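Local coordinates for LPS-assembly lipoprotein LptE (Acinetobacter baumannii, PDB 5TSE) that probably works with LptD to assemble lipopolysaccharide at the outer-membrane surface, supports LptD assembly, and may itself recognise lipopolysaccharide, at residues A96-Q101 against I122-Q127; P58-L63 against Q112-L117; F78-E81 against K87-E90; T130-I133 against R137-K140. All coordinates share one frame; numbering follows the deposited sequence.

Contact 1 (A96-Q101 against I122-Q127); sequences AARSYQ and IDDLAQ
R98 and D124 form a salt bridge in the LptE alpha/beta fold, between outer strand 92-101 and helix 110-134, which runs over the mixed sheet. The short axes of strand 96-101 and helix 122-127 come within 7.7 Å and point in nearly opposite directions, at 155°.

The apolar part is small and lies at the start of the strand segment. The methyl of A96 faces the helix and packs against the D124 carboxylate carbon, with A96 CB 3.8 Å from D124 CG. It also meets the next residue, A96 CB lying 4.1 Å from L125 CB. L125 continues down to L74 and V76 of the neighbouring strand 68-81, within the buried layer between helix and sheet.

The charged part lies further along the strand, nearer the solvent. The R98 chain leaves the strand at an angle to the helix, and its bend at CB-CG (chi2 -62°) swings the guanidinium back toward D124. Both terminal nitrogens converge on a single oxygen: D124 OD2 is 3.0 Å from R98 NH1 and 3.3 Å from R98 NH2. That oxygen lies in the guanidinium plane but is met on its anti side, while D124 OD1 is taken by Q128 NE2, one helical turn on. R98 NH1 has a second acceptor within its own strand, A97 O at 3.1 Å, approached from well above the carbonyl plane.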
# COMPACT_ATOMS: atom_id res chain seq x y z
N ALA A 96 -2.91 -5.87 3.72
CA ALA A 96 -1.90 -6.44 4.62
C ALA A 96 -2.54 -6.46 5.98
O ALA A 96 -3.38 -5.62 6.28
CB ALA A 96 -0.63 -5.61 4.62
N ALA A 97 -2.13 -7.40 6.82
CA ALA A 97 -2.71 -7.52 8.13
C ALA A 97 -1.87 -8.29 9.12
O ALA A 97 -1.15 -9.21 8.76
CB ALA A 97 -4.06 -8.21 8.00
N ARG A 98 -1.99 -7.91 10.39
CA ARG A 98 -1.35 -8.60 11.49
C ARG A 98 -2.35 -8.58 12.63
O ARG A 98 -3.13 -7.63 12.76
CB ARG A 98 -0.06 -7.90 11.93
CG ARG A 98 1.07 -7.88 10.93
CD ARG A 98 1.55 -9.27 10.57
NE ARG A 98 2.76 -9.20 9.75
CZ ARG A 98 2.80 -8.98 8.44
NH1 ARG A 98 1.69 -8.76 7.73
NH2 ARG A 98 3.98 -8.95 7.82
N SER A 99 -2.35 -9.63 13.45
CA SER A 99 -3.24 -9.69 14.61
C SER A 99 -2.58 -10.33 15.80
O SER A 99 -1.70 -11.16 15.65
CB SER A 99 -4.52 -10.46 14.29
OG SER A 99 -4.24 -11.78 13.90
N TYR A 100 -3.04 -9.96 16.99
CA TYR A 100 -2.54 -10.52 18.24
C TYR A 100 -3.74 -10.96 19.11
O TYR A 100 -4.89 -10.56 18.86
CB TYR A 100 -1.67 -9.50 18.98
CG TYR A 100 -2.39 -8.27 19.48
CD1 TYR A 100 -2.65 -7.20 18.65
CD2 TYR A 100 -2.79 -8.17 20.81
CE1 TYR A 100 -3.30 -6.07 19.11
CE2 TYR A 100 -3.45 -7.04 21.28
CZ TYR A 100 -3.69 -5.99 20.42
OH TYR A 100 -4.35 -4.87 20.88
N GLN A 101 -3.47 -11.79 20.11
CA GLN A 101 -4.51 -12.25 21.01
C GLN A 101 -4.81 -11.18 22.06
O GLN A 101 -3.92 -10.79 22.81
CB GLN A 101 -4.08 -13.54 21.72
CG GLN A 101 -5.13 -14.09 22.70
CD GLN A 101 -4.63 -15.23 23.57
OE1 GLN A 101 -3.53 -15.76 23.37
NE2 GLN A 101 -5.44 -15.62 24.55
N ILE A 122 1.84 -1.33 7.16
CA ILE A 122 2.08 -0.29 6.16
C ILE A 122 3.28 -0.67 5.30
O ILE A 122 3.21 -0.67 4.07
CB ILE A 122 2.33 1.08 6.82
CG1 ILE A 122 1.03 1.57 7.45
CG2 ILE A 122 2.83 2.10 5.79
CD1 ILE A 122 1.15 2.84 8.27
N ASP A 123 4.37 -1.03 5.96
CA ASP A 123 5.60 -1.44 5.28
C ASP A 123 5.33 -2.61 4.32
O ASP A 123 5.67 -2.55 3.15
CB ASP A 123 6.64 -1.86 6.31
CG ASP A 123 7.99 -2.07 5.70
OD1 ASP A 123 8.55 -1.07 5.20
OD2 ASP A 123 8.50 -3.20 5.76
N ASP A 124 4.68 -3.66 4.84
CA ASP A 124 4.31 -4.85 4.07
C ASP A 124 3.54 -4.42 2.83
O ASP A 124 3.91 -4.78 1.70
CB ASP A 124 3.45 -5.78 4.98
CG ASP A 124 2.91 -7.07 4.27
OD1 ASP A 124 2.76 -7.09 3.03
OD2 ASP A 124 2.61 -8.06 4.97
N LEU A 125 2.52 -3.60 3.02
CA LEU A 125 1.71 -3.13 1.90
C LEU A 125 2.52 -2.29 0.90
O LEU A 125 2.35 -2.44 -0.29
CB LEU A 125 0.47 -2.38 2.38
CG LEU A 125 -0.53 -1.98 1.29
CD1 LEU A 125 -0.91 -3.19 0.43
CD2 LEU A 125 -1.76 -1.35 1.89
N ALA A 126 3.42 -1.43 1.38
CA ALA A 126 4.26 -0.63 0.48
C ALA A 126 5.06 -1.54 -0.47
O ALA A 126 5.19 -1.26 -1.67
CB ALA A 126 5.20 0.28 1.27
N GLN A 127 5.57 -2.64 0.09
CA GLN A 127 6.35 -3.62 -0.68
C GLN A 127 5.48 -4.35 -1.70
O GLN A 127 5.92 -4.56 -2.82
CB GLN A 127 7.09 -4.60 0.27
CG GLN A 127 8.06 -3.90 1.22
CD GLN A 127 8.91 -4.85 2.06
OE1 GLN A 127 9.42 -5.85 1.57
NE2 GLN A 127 9.09 -4.51 3.33

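Contact 2 (P58-L63 against Q112-L117); sequences PRRQLL and QQESYL
The guanidinium of R60 and the carboxylate of E114 meet edge to edge, the carboxylate carbon lying in the guanidinium plane and the two planes 31° apart. R60 grips side-on, with NE and NH2 each taking one oxygen. The NE bond is the straighter: R60 NE to E114 OE1 is 2.9 Å, with the hydrogen almost in line at 174°. Its partner, R60 NH2 to E114 OE2, is 3.0 Å long and uses the syn lone pair of the oxygen, which lies somewhat tilted from the guanidinium plane. Two bonds to two atoms fix the rotation of both groups, which a single bond would not do.

Reach is what makes the pairing possible. The backbones are far apart, the nearest alpha carbons, R60 CA and E114 CA, being 9.8 Å from each other. R60 sets CG opposite its backbone N (chi1 -180°) and runs straight from CG to NE, and E114 stretches out from the helix to meet it at about a right angle.

E114 is buried. Y100 OH probably hydrogen-bonds its OE2, though the modelled separation is too short to rely on. E110 OE2 lies close to the same oxygen, while R60 NH2 bridges to E110 as well; the arginine probably offsets the repulsion between the two carboxylates. The pair thus ties strand 49-64 to the early turns of helix 110-134, spanning strand 68-81, whose V70 touches E114.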
# COMPACT_ATOMS: atom_id res chain seq x y z
N PRO A 58 -7.70 1.92 6.44
CA PRO A 58 -7.18 1.17 7.58
C PRO A 58 -8.37 0.57 8.29
O PRO A 58 -9.47 1.06 8.14
CB PRO A 58 -6.51 2.22 8.44
CG PRO A 58 -7.22 3.49 8.11
CD PRO A 58 -7.77 3.36 6.72
N ARG A 59 -8.15 -0.46 9.10
CA ARG A 59 -9.26 -1.09 9.78
C ARG A 59 -8.74 -1.81 11.02
O ARG A 59 -7.63 -2.35 11.03
CB ARG A 59 -9.95 -2.01 8.77
CG ARG A 59 -11.26 -2.68 9.12
CD ARG A 59 -11.90 -3.09 7.80
NE ARG A 59 -13.03 -4.01 7.91
CZ ARG A 59 -12.98 -5.33 7.69
NH1 ARG A 59 -14.08 -6.06 7.83
NH2 ARG A 59 -11.84 -5.94 7.33
N ARG A 60 -9.51 -1.75 12.09
CA ARG A 60 -9.17 -2.41 13.34
C ARG A 60 -10.33 -3.31 13.73
O ARG A 60 -11.26 -2.87 14.38
CB ARG A 60 -8.89 -1.36 14.42
CG ARG A 60 -8.51 -1.94 15.77
CD ARG A 60 -8.27 -0.83 16.78
NE ARG A 60 -7.75 -1.36 18.04
CZ ARG A 60 -8.49 -1.80 19.06
NH1 ARG A 60 -9.83 -1.80 19.01
NH2 ARG A 60 -7.88 -2.25 20.16
N GLN A 61 -10.26 -4.57 13.30
CA GLN A 61 -11.31 -5.56 13.61
C GLN A 61 -11.10 -6.27 14.93
O GLN A 61 -9.99 -6.68 15.24
CB GLN A 61 -11.31 -6.72 12.62
CG GLN A 61 -11.92 -6.51 11.27
CD GLN A 61 -11.97 -7.83 10.50
OE1 GLN A 61 -10.95 -8.53 10.40
NE2 GLN A 61 -13.13 -8.17 9.96
N LEU A 62 -12.20 -6.46 15.65
CA LEU A 62 -12.20 -7.22 16.88
C LEU A 62 -12.91 -8.51 16.49
O LEU A 62 -14.08 -8.48 16.11
CB LEU A 62 -12.94 -6.46 17.99
CG LEU A 62 -12.32 -5.09 18.30
CD1 LEU A 62 -13.13 -4.33 19.34
CD2 LEU A 62 -10.87 -5.23 18.76
N LEU A 63 -12.20 -9.62 16.53
CA LEU A 63 -12.76 -10.91 16.13
C LEU A 63 -12.92 -11.89 17.28
O LEU A 63 -11.94 -12.33 17.88
CB LEU A 63 -11.87 -11.56 15.07
CG LEU A 63 -11.73 -10.80 13.76
CD1 LEU A 63 -10.75 -11.55 12.87
CD2 LEU A 63 -13.07 -10.60 13.05
N GLN A 112 1.54 -0.02 22.48
CA GLN A 112 2.87 -0.34 21.97
C GLN A 112 2.78 -1.43 20.93
O GLN A 112 3.36 -1.32 19.86
CB GLN A 112 3.79 -0.85 23.07
CG GLN A 112 4.07 0.12 24.19
CD GLN A 112 5.07 -0.45 25.20
OE1 GLN A 112 5.48 -1.61 25.11
NE2 GLN A 112 5.47 0.38 26.16
N GLN A 113 2.05 -2.50 21.26
CA GLN A 113 1.85 -3.63 20.36
C GLN A 113 1.20 -3.22 19.06
O GLN A 113 1.66 -3.62 17.99
CB GLN A 113 0.94 -4.68 21.01
CG GLN A 113 1.53 -5.37 22.23
CD GLN A 113 0.56 -6.34 22.87
OE1 GLN A 113 -0.65 -6.10 22.91
NE2 GLN A 113 1.09 -7.44 23.41
N GLU A 114 0.14 -2.42 19.16
CA GLU A 114 -0.59 -2.01 17.96
C GLU A 114 0.19 -1.09 17.07
O GLU A 114 0.27 -1.34 15.88
CB GLU A 114 -1.99 -1.45 18.29
CG GLU A 114 -2.89 -2.56 18.81
CD GLU A 114 -4.35 -2.19 19.00
OE1 GLU A 114 -4.85 -1.25 18.35
OE2 GLU A 114 -5.01 -2.90 19.79
N SER A 115 0.79 -0.04 17.63
CA SER A 115 1.59 0.85 16.78
C SER A 115 2.73 0.05 16.09
O SER A 115 3.09 0.33 14.96
CB SER A 115 2.13 2.02 17.60
OG SER A 115 2.90 1.56 18.67
N TYR A 116 3.26 -0.95 16.80
CA TYR A 116 4.31 -1.85 16.26
C TYR A 116 3.78 -2.66 15.09
O TYR A 116 4.42 -2.73 14.03
CB TYR A 116 4.80 -2.78 17.37
CG TYR A 116 5.63 -4.00 16.99
CD1 TYR A 116 7.01 -3.90 16.80
CD2 TYR A 116 5.06 -5.27 16.90
CE1 TYR A 116 7.77 -5.01 16.49
CE2 TYR A 116 5.81 -6.39 16.59
CZ TYR A 116 7.18 -6.26 16.39
OH TYR A 116 7.96 -7.38 16.10
N LEU A 117 2.62 -3.29 15.29
CA LEU A 117 2.03 -4.09 14.23
C LEU A 117 1.59 -3.20 13.07
O LEU A 117 1.68 -3.63 11.93
CB LEU A 117 0.90 -4.99 14.75
CG LEU A 117 1.34 -6.11 15.73
CD1 LEU A 117 0.17 -6.79 16.42
CD2 LEU A 117 2.21 -7.16 15.08

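Contact 3 (F78-E81 against K87-E90); sequences FQIE and KITE
I80 and the I88-T89 pair make an irregular hairpin contact, where the end of strand 68-81 turns back through a loop toward outer strand 92-101. The backbones are bridged once, at E81 and K87, and beyond that the pairing is irregular. Two successive amides converge on one carbonyl: I88 N donates to I80 O at 3.0 Å, and T89 N reaches the same oxygen only weakly at 3.5 Å.

The return bond comes from a side chain. I80 N donates to T89 OG1 at 3.1 Å, the hydroxyl taking a role that a backbone carbonyl plays in regular strand pairing. T89 holds OG1 between its backbone N and carbonyl carbon (chi1 72°), and from there the hydroxyl passes its own proton to E90 O, 3.2 Å from T89 OG1.

Around this, I80 CG2 packs at 3.5 Å against I88 CD1, the two chains crossing obliquely, and T89 CG2 lies against the base of I80. On the other side Q79 crosses the K87 stem at about a right angle, Q79 OE1 lying 3.1 Å from K87 CD. Q79 NE2 turns to E81 OE2, which is also salt-bridged to R52 of strand 49-64.

K87 NZ is paired with E90 OE1, so the lysine charge is met within its own loop. The chemistry implies a turn held by one good backbone bond and a threonine hydroxyl that accepts from I80 N and donates to E90 O.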
# COMPACT_ATOMS: atom_id res chain seq x y z
N PHE A 78 -5.44 0.81 -6.17
CA PHE A 78 -4.66 1.74 -6.96
C PHE A 78 -4.60 1.33 -8.42
O PHE A 78 -4.78 0.16 -8.76
CB PHE A 78 -3.24 1.82 -6.40
CG PHE A 78 -2.43 0.59 -6.65
CD1 PHE A 78 -2.51 -0.50 -5.80
CD2 PHE A 78 -1.57 0.53 -7.75
CE1 PHE A 78 -1.75 -1.64 -6.04
CE2 PHE A 78 -0.80 -0.61 -7.99
CZ PHE A 78 -0.90 -1.69 -7.14
N GLN A 79 -4.31 2.30 -9.28
CA GLN A 79 -4.19 2.05 -10.70
C GLN A 79 -3.21 3.05 -11.27
O GLN A 79 -3.12 4.17 -10.78
CB GLN A 79 -5.55 2.19 -11.39
CG GLN A 79 -6.11 3.60 -11.42
CD GLN A 79 -7.54 3.68 -11.93
OE1 GLN A 79 -8.19 2.66 -12.17
NE2 GLN A 79 -8.05 4.90 -12.07
N ILE A 80 -2.46 2.64 -12.28
CA ILE A 80 -1.54 3.56 -12.93
C ILE A 80 -2.32 4.39 -13.96
O ILE A 80 -3.18 3.87 -14.67
CB ILE A 80 -0.40 2.84 -13.68
CG1 ILE A 80 0.36 1.88 -12.76
CG2 ILE A 80 0.56 3.86 -14.28
CD1 ILE A 80 1.11 2.54 -11.64
N GLU A 81 -2.00 5.67 -14.01
CA GLU A 81 -2.59 6.59 -14.97
C GLU A 81 -1.45 7.39 -15.55
O GLU A 81 -0.39 7.48 -14.94
CB GLU A 81 -3.54 7.58 -14.29
CG GLU A 81 -4.77 6.98 -13.64
CD GLU A 81 -5.67 8.03 -13.02
OE1 GLU A 81 -5.31 9.23 -13.03
OE2 GLU A 81 -6.74 7.66 -12.51
N LYS A 87 -6.59 6.15 -17.72
CA LYS A 87 -6.34 4.99 -16.91
C LYS A 87 -5.56 4.04 -17.80
O LYS A 87 -6.02 3.74 -18.90
CB LYS A 87 -7.67 4.37 -16.49
CG LYS A 87 -7.55 3.16 -15.59
CD LYS A 87 -8.90 2.58 -15.18
CE LYS A 87 -9.65 1.95 -16.35
NZ LYS A 87 -10.91 1.31 -15.89
N ILE A 88 -4.38 3.60 -17.36
CA ILE A 88 -3.61 2.66 -18.20
C ILE A 88 -3.66 1.21 -17.67
O ILE A 88 -3.30 0.28 -18.40
CB ILE A 88 -2.18 3.16 -18.51
CG1 ILE A 88 -1.22 3.00 -17.34
CG2 ILE A 88 -2.23 4.61 -18.98
CD1 ILE A 88 0.21 3.27 -17.74
N THR A 89 -4.10 1.02 -16.42
CA THR A 89 -4.27 -0.33 -15.85
C THR A 89 -5.58 -0.34 -15.10
O THR A 89 -6.06 0.71 -14.69
CB THR A 89 -3.21 -0.72 -14.80
OG1 THR A 89 -3.42 0.02 -13.60
CG2 THR A 89 -1.81 -0.50 -15.32
N GLU A 90 -6.17 -1.51 -14.90
CA GLU A 90 -7.40 -1.56 -14.13
C GLU A 90 -7.02 -1.43 -12.66
O GLU A 90 -5.85 -1.68 -12.30
CB GLU A 90 -8.17 -2.85 -14.40
CG GLU A 90 -8.68 -2.98 -15.83
CD GLU A 90 -9.66 -1.88 -16.23
OE1 GLU A 90 -10.24 -1.23 -15.34
OE2 GLU A 90 -9.88 -1.68 -17.45

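Contact 4 (T130-I133 against R137-K140); sequences TRQI and RLPK
Q132 and L138 cross at about a right angle where the long helix 110-134 ends and the chain turns back against the sheet. The link behind this is a six-to-one backbone bond at the C-terminal end of the helix: R137 N donates to Q132 O, five residues earlier, at 3.0 Å, nearly straight at 173° and in the carbonyl plane. It brings the alpha carbons of Q132 and R137 to 4.9 Å.

Q132 sets its CG beside the backbone N (chi1 -67°) and runs on extended, which carries the amide down from the helix and across the first residues of the returning chain. Its oxygen arrives over the L138 branch, Q132 OE1 lying 3.4 Å from L138 CD2. R92 and L94 of strand 92-101 touch the same side chain, so the glutamine touches both the returning chain and strand 92-101.

R137 points its CB toward the helix end but then leaves. The bend at chi2, 77°, carries the guanidinium outward, and only the root of the side chain packs, with R137 CB 4.3 Å from Q132 CG. L138 does the reverse: its base lies beside the helix end and its branches reach inward, to F78 and I80 of strand 68-81 and to T89. The glutamine thus meets the R137 stem at its CG and a leucine methyl at its OE1. L138 CG lies 4.1 Å from Q132 O, the oxygen that R137 N holds.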
# COMPACT_ATOMS: atom_id res chain seq x y z
N THR A 130 4.71 -1.94 -4.58
CA THR A 130 5.93 -1.81 -5.34
C THR A 130 6.24 -3.08 -6.16
O THR A 130 6.69 -2.99 -7.31
CB THR A 130 7.08 -1.44 -4.40
OG1 THR A 130 6.82 -0.15 -3.83
CG2 THR A 130 8.38 -1.40 -5.13
N ARG A 131 5.96 -4.24 -5.58
CA ARG A 131 6.17 -5.52 -6.24
C ARG A 131 5.35 -5.57 -7.53
O ARG A 131 5.91 -5.77 -8.61
CB ARG A 131 5.73 -6.69 -5.33
CG ARG A 131 6.15 -8.09 -5.78
CD ARG A 131 7.62 -8.42 -5.46
NE ARG A 131 7.89 -8.53 -4.01
CZ ARG A 131 8.36 -7.55 -3.21
NH1 ARG A 131 8.65 -6.33 -3.68
NH2 ARG A 131 8.54 -7.80 -1.91
N GLN A 132 4.04 -5.36 -7.41
CA GLN A 132 3.16 -5.44 -8.58
C GLN A 132 3.46 -4.46 -9.70
O GLN A 132 3.12 -4.73 -10.85
CB GLN A 132 1.68 -5.40 -8.20
CG GLN A 132 1.25 -6.65 -7.43
CD GLN A 132 -0.24 -6.90 -7.50
OE1 GLN A 132 -0.95 -6.32 -8.33
NE2 GLN A 132 -0.72 -7.82 -6.68
N ILE A 133 4.08 -3.33 -9.37
CA ILE A 133 4.47 -2.34 -10.38
C ILE A 133 5.73 -2.85 -11.08
O ILE A 133 5.74 -3.02 -12.29
CB ILE A 133 4.70 -0.95 -9.74
CG1 ILE A 133 3.36 -0.36 -9.32
CG2 ILE A 133 5.38 0.00 -10.71
CD1 ILE A 133 3.48 0.91 -8.52
N ARG A 137 2.44 -6.77 -12.87
CA ARG A 137 1.38 -7.72 -12.58
C ARG A 137 0.00 -7.02 -12.45
O ARG A 137 -0.86 -7.47 -11.70
CB ARG A 137 1.73 -8.52 -11.32
CG ARG A 137 1.05 -9.88 -11.25
CD ARG A 137 1.72 -10.89 -12.17
NE ARG A 137 0.81 -11.96 -12.58
CZ ARG A 137 0.41 -12.99 -11.83
NH1 ARG A 137 -0.43 -13.89 -12.34
NH2 ARG A 137 0.83 -13.12 -10.57
N LEU A 138 -0.19 -5.91 -13.18
CA LEU A 138 -1.45 -5.16 -13.17
C LEU A 138 -2.15 -5.30 -14.53
O LEU A 138 -1.53 -5.03 -15.56
CB LEU A 138 -1.22 -3.67 -12.86
CG LEU A 138 -0.64 -3.28 -11.50
CD1 LEU A 138 -0.36 -1.78 -11.43
CD2 LEU A 138 -1.60 -3.67 -10.38
N PRO A 139 -3.45 -5.70 -14.54
CA PRO A 139 -4.16 -5.86 -15.82
C PRO A 139 -4.35 -4.54 -16.58
O PRO A 139 -4.78 -3.54 -15.98
CB PRO A 139 -5.52 -6.46 -15.42
CG PRO A 139 -5.39 -6.86 -13.98
CD PRO A 139 -4.35 -5.96 -13.40
N LYS A 140 -4.04 -4.54 -17.88
CA LYS A 140 -4.18 -3.33 -18.71
C LYS A 140 -5.64 -2.83 -18.78
O LYS A 140 -6.58 -3.61 -18.64
CB LYS A 140 -3.55 -3.52 -20.11
CG LYS A 140 -4.01 -4.70 -20.97
CD LYS A 140 -5.44 -4.58 -21.50
CE LYS A 140 -5.74 -5.60 -22.58
NZ LYS A 140 -4.95 -5.39 -23.83

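Contacts 1, 2 and 4 all use helix 110-134, and contacts 1, 2 and 3 reach the same mixed sheet. Along the helix contact 2 comes first, then contact 1, then contact 4; along the chain contact 3 closes before contacts 1 and 4 open. Contacts 1 and 2 have centres 9 Å apart and alternate in sequence, with Y100 and L117 packed between them. Contacts 3 and 4 form a second pair, also 9 Å apart, where L138 lies on F78. About 30 Å separates the centres of contacts 2 and 3, on opposite sides of the chain's centre. Contacts 1 and 2 fasten the helix to the sheet; contact 4 turns the chain after it back toward the 87-90 loop.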